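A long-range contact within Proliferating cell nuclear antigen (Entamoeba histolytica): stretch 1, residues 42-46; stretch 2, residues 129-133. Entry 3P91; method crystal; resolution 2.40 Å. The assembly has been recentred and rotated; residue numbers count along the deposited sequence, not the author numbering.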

ATOM      1  N   VAL A  42      17.980   9.845  26.494  1.00 20.77           N
ATOM      2  CA  VAL A  42      16.705   9.326  26.957  1.00 22.02           C
ATOM      3  C   VAL A  42      16.924   7.995  27.673  1.00 20.97           C
ATOM      4  O   VAL A  42      17.452   7.053  27.103  1.00 22.31           O
ATOM      5  CB  VAL A  42      15.711   9.150  25.793  1.00 23.22           C
ATOM      6  CG1 VAL A  42      14.447   8.432  26.267  1.00 22.07           C
ATOM      7  CG2 VAL A  42      15.381  10.495  25.176  1.00 21.63           C
ATOM      8  N   GLN A  43      16.542   7.944  28.940  1.00 22.12           N
ATOM      9  CA  GLN A  43      16.626   6.724  29.725  1.00 24.99           C
ATOM     10  C   GLN A  43      15.327   6.558  30.471  1.00 26.33           C
ATOM     11  O   GLN A  43      15.012   7.342  31.371  1.00 25.58           O
ATOM     12  CB  GLN A  43      17.780   6.777  30.726  1.00 25.24           C
ATOM     13  CG  GLN A  43      19.111   6.360  30.144  1.00 26.92           C
ATOM     14  CD  GLN A  43      20.064   5.809  31.189  1.00 29.83           C
ATOM     15  OE1 GLN A  43      19.765   5.802  32.389  1.00 31.89           O
ATOM     16  NE2 GLN A  43      21.224   5.343  30.735  1.00 27.69           N
ATOM     17  N   CYS A  44      14.572   5.537  30.088  1.00 23.78           N
ATOM     18  CA  CYS A  44      13.260   5.309  30.661  1.00 24.32           C
ATOM     19  C   CYS A  44      12.800   3.902  30.330  1.00 25.93           C
ATOM     20  O   CYS A  44      13.381   3.233  29.471  1.00 25.29           O
ATOM     21  CB  CYS A  44      12.269   6.311  30.091  1.00 21.58           C
ATOM     22  SG  CYS A  44      11.991   6.063  28.333  1.00 24.86           S
ATOM     23  N   MET A  45      11.749   3.465  31.018  1.00 28.14           N
ATOM     24  CA  MET A  45      11.134   2.169  30.765  1.00 26.01           C
ATOM     25  C   MET A  45      10.215   2.244  29.572  1.00 26.60           C
ATOM     26  O   MET A  45       9.689   3.308  29.254  1.00 29.11           O
ATOM     27  CB  MET A  45      10.330   1.715  31.977  1.00 27.29           C
ATOM     28  CG  MET A  45      11.175   1.513  33.213  1.00 27.35           C
ATOM     29  SD  MET A  45      10.246   0.744  34.538  1.00 32.85           S
ATOM     30  CE  MET A  45       8.921   1.918  34.748  1.00 34.33           C
ATOM     31  N   ASP A  46      10.021   1.111  28.912  1.00 26.49           N
ATOM     32  CA  ASP A  46       9.072   1.031  27.811  1.00 26.28           C
ATOM     33  C   ASP A  46       7.666   1.272  28.335  1.00 24.99           C
ATOM     34  O   ASP A  46       7.449   1.351  29.539  1.00 27.44           O
ATOM     35  CB  ASP A  46       9.137  -0.350  27.165  1.00 26.63           C
ATOM     36  CG  ASP A  46       8.403  -1.398  27.967  1.00 25.15           C
ATOM     37  OD1 ASP A  46       7.625  -2.156  27.366  1.00 27.57           O
ATOM     38  OD2 ASP A  46       8.590  -1.463  29.197  1.00 27.43           O
ATOM     39  N   SER A 129      13.717   8.700  37.261  1.00 37.91           N
ATOM     40  CA  SER A 129      14.885   8.401  36.449  1.00 36.38           C
ATOM     41  C   SER A 129      15.289   6.965  36.734  1.00 37.54           C
ATOM     42  O   SER A 129      15.080   6.463  37.840  1.00 37.06           O
ATOM     43  CB  SER A 129      16.037   9.330  36.793  1.00 34.16           C
ATOM     44  OG  SER A 129      16.444   9.111  38.125  1.00 38.73           O
ATOM     45  N   VAL A 130      15.856   6.302  35.736  1.00 35.23           N
ATOM     46  CA  VAL A 130      16.183   4.891  35.869  1.00 31.59           C
ATOM     47  C   VAL A 130      17.664   4.637  35.627  1.00 32.37           C
ATOM     48  O   VAL A 130      18.374   5.484  35.072  1.00 34.54           O
ATOM     49  CB  VAL A 130      15.342   4.025  34.917  1.00 28.43           C
ATOM     50  CG1 VAL A 130      13.869   4.207  35.211  1.00 27.47           C
ATOM     51  CG2 VAL A 130      15.639   4.380  33.481  1.00 29.28           C
ATOM     52  N   GLU A 131      18.120   3.466  36.058  1.00 28.76           N
ATOM     53  CA  GLU A 131      19.516   3.087  35.924  1.00 27.26           C
ATOM     54  C   GLU A 131      19.612   1.787  35.148  1.00 25.07           C
ATOM     55  O   GLU A 131      18.816   0.875  35.346  1.00 23.11           O
ATOM     56  CB  GLU A 131      20.151   2.908  37.301  1.00 27.42           C
ATOM     57  CG  GLU A 131      19.887   4.045  38.262  1.00 27.35           C
ATOM     58  CD  GLU A 131      20.579   5.316  37.842  1.00 37.91           C
ATOM     59  OE1 GLU A 131      20.019   6.407  38.087  1.00 44.25           O
ATOM     60  OE2 GLU A 131      21.687   5.224  37.266  1.00 40.60           O
ATOM     61  N   ILE A 132      20.596   1.706  34.265  1.00 24.77           N
ATOM     62  CA  ILE A 132      20.827   0.491  33.506  1.00 24.22           C
ATOM     63  C   ILE A 132      21.306  -0.631  34.428  1.00 21.99           C
ATOM     64  O   ILE A 132      21.895  -0.378  35.475  1.00 23.74           O
ATOM     65  CB  ILE A 132      21.826   0.726  32.342  1.00 23.89           C
ATOM     66  CG1 ILE A 132      23.258   0.877  32.863  1.00 22.51           C
ATOM     67  CG2 ILE A 132      21.406   1.940  31.522  1.00 22.53           C
ATOM     68  CD1 ILE A 132      24.265   1.296  31.804  1.00 20.54           C
ATOM     69  N   PRO A 133      21.020  -1.880  34.055  1.00 21.25           N
ATOM     70  CA  PRO A 133      21.463  -3.004  34.872  1.00 20.46           C
ATOM     71  C   PRO A 133      22.952  -3.279  34.687  1.00 23.96           C
ATOM     72  O   PRO A 133      23.561  -2.766  33.746  1.00 24.02           O
ATOM     73  CB  PRO A 133      20.634  -4.169  34.328  1.00 21.17           C
ATOM     74  CG  PRO A 133      20.316  -3.786  32.935  1.00 21.84           C
ATOM     75  CD  PRO A 133      20.156  -2.304  32.940  1.00 20.13           C
TER

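The contact joins a strand, residues 42-45, to a segment without regular helix or strand, residues 129-133. Touching residues are at least 85 positions apart in sequence. It is small: 224 Å² is buried, both sides summed. No clear hydrogen bond crosses it, so packing accounts for most of what can be described.

Val 130 is the centre. It has the largest covered area of any residue here, 85 Å², and its CA-to-CB bond points toward the strand. Its CA lies 6.0 Å from CA of Cys 44. Chi1 is m, at -59°. In this rotamer the two methyls divide along the strand. CG2 of Val 130 lies 3.7 Å from backbone N of Cys 44 and 4.2 Å from CB of Gln 43. CG1 of Val 130 lies 4.3 Å from CG of Met 45. A branched, apolar side chain suits this place because one short residue can touch three neighbours in a row.

Gln 43 is the main partner on the strand, with 73 Å² covered. Its CA-to-CB bond points toward the other stretch. Chi1 is m at -85°, somewhat off the ideal value, and chi2 is t at -154°. The chain is therefore fairly extended, and its amide reaches past Val 130 to the neighbourhood of Ile 132. The modelled OE1 of Gln 43 is 3.0 Å from O of Val 130. The amide is probably turned over in the model, so the identity of its two end atoms is best left open. CB of Gln 43 packs against CG2 of Val 130, while the polar end lies near the backbone of the segment. A long residue with both characters fits this partly exposed position.

Ile 132 adds a smaller apolar surface, with 26 Å² covered. Its CA-to-CB bond points sideways. Chi1 is p at 74° and chi2 is t at -172°. CG2 of Ile 132 faces the Gln 43 amide; CD1 of Ile 132 lies farther from it.

Cys 44 contributes mainly backbone. Its CA-to-CB bond points away from the segment, and with chi1 p at 66° SG stays on the far side. Backbone N makes its closest approach to Val 130; the nearest side-chain approach, CB of Cys 44 to CG2 of Val 130, is 5.2 Å.

The CA-to-CB bond of Met 45 points sideways; the side chain is m, t, m. Its flexible, apolar chain gives Val 130 a light contact. Val 42, Asp 46 and Pro 133 have no area covered by the opposing stretch.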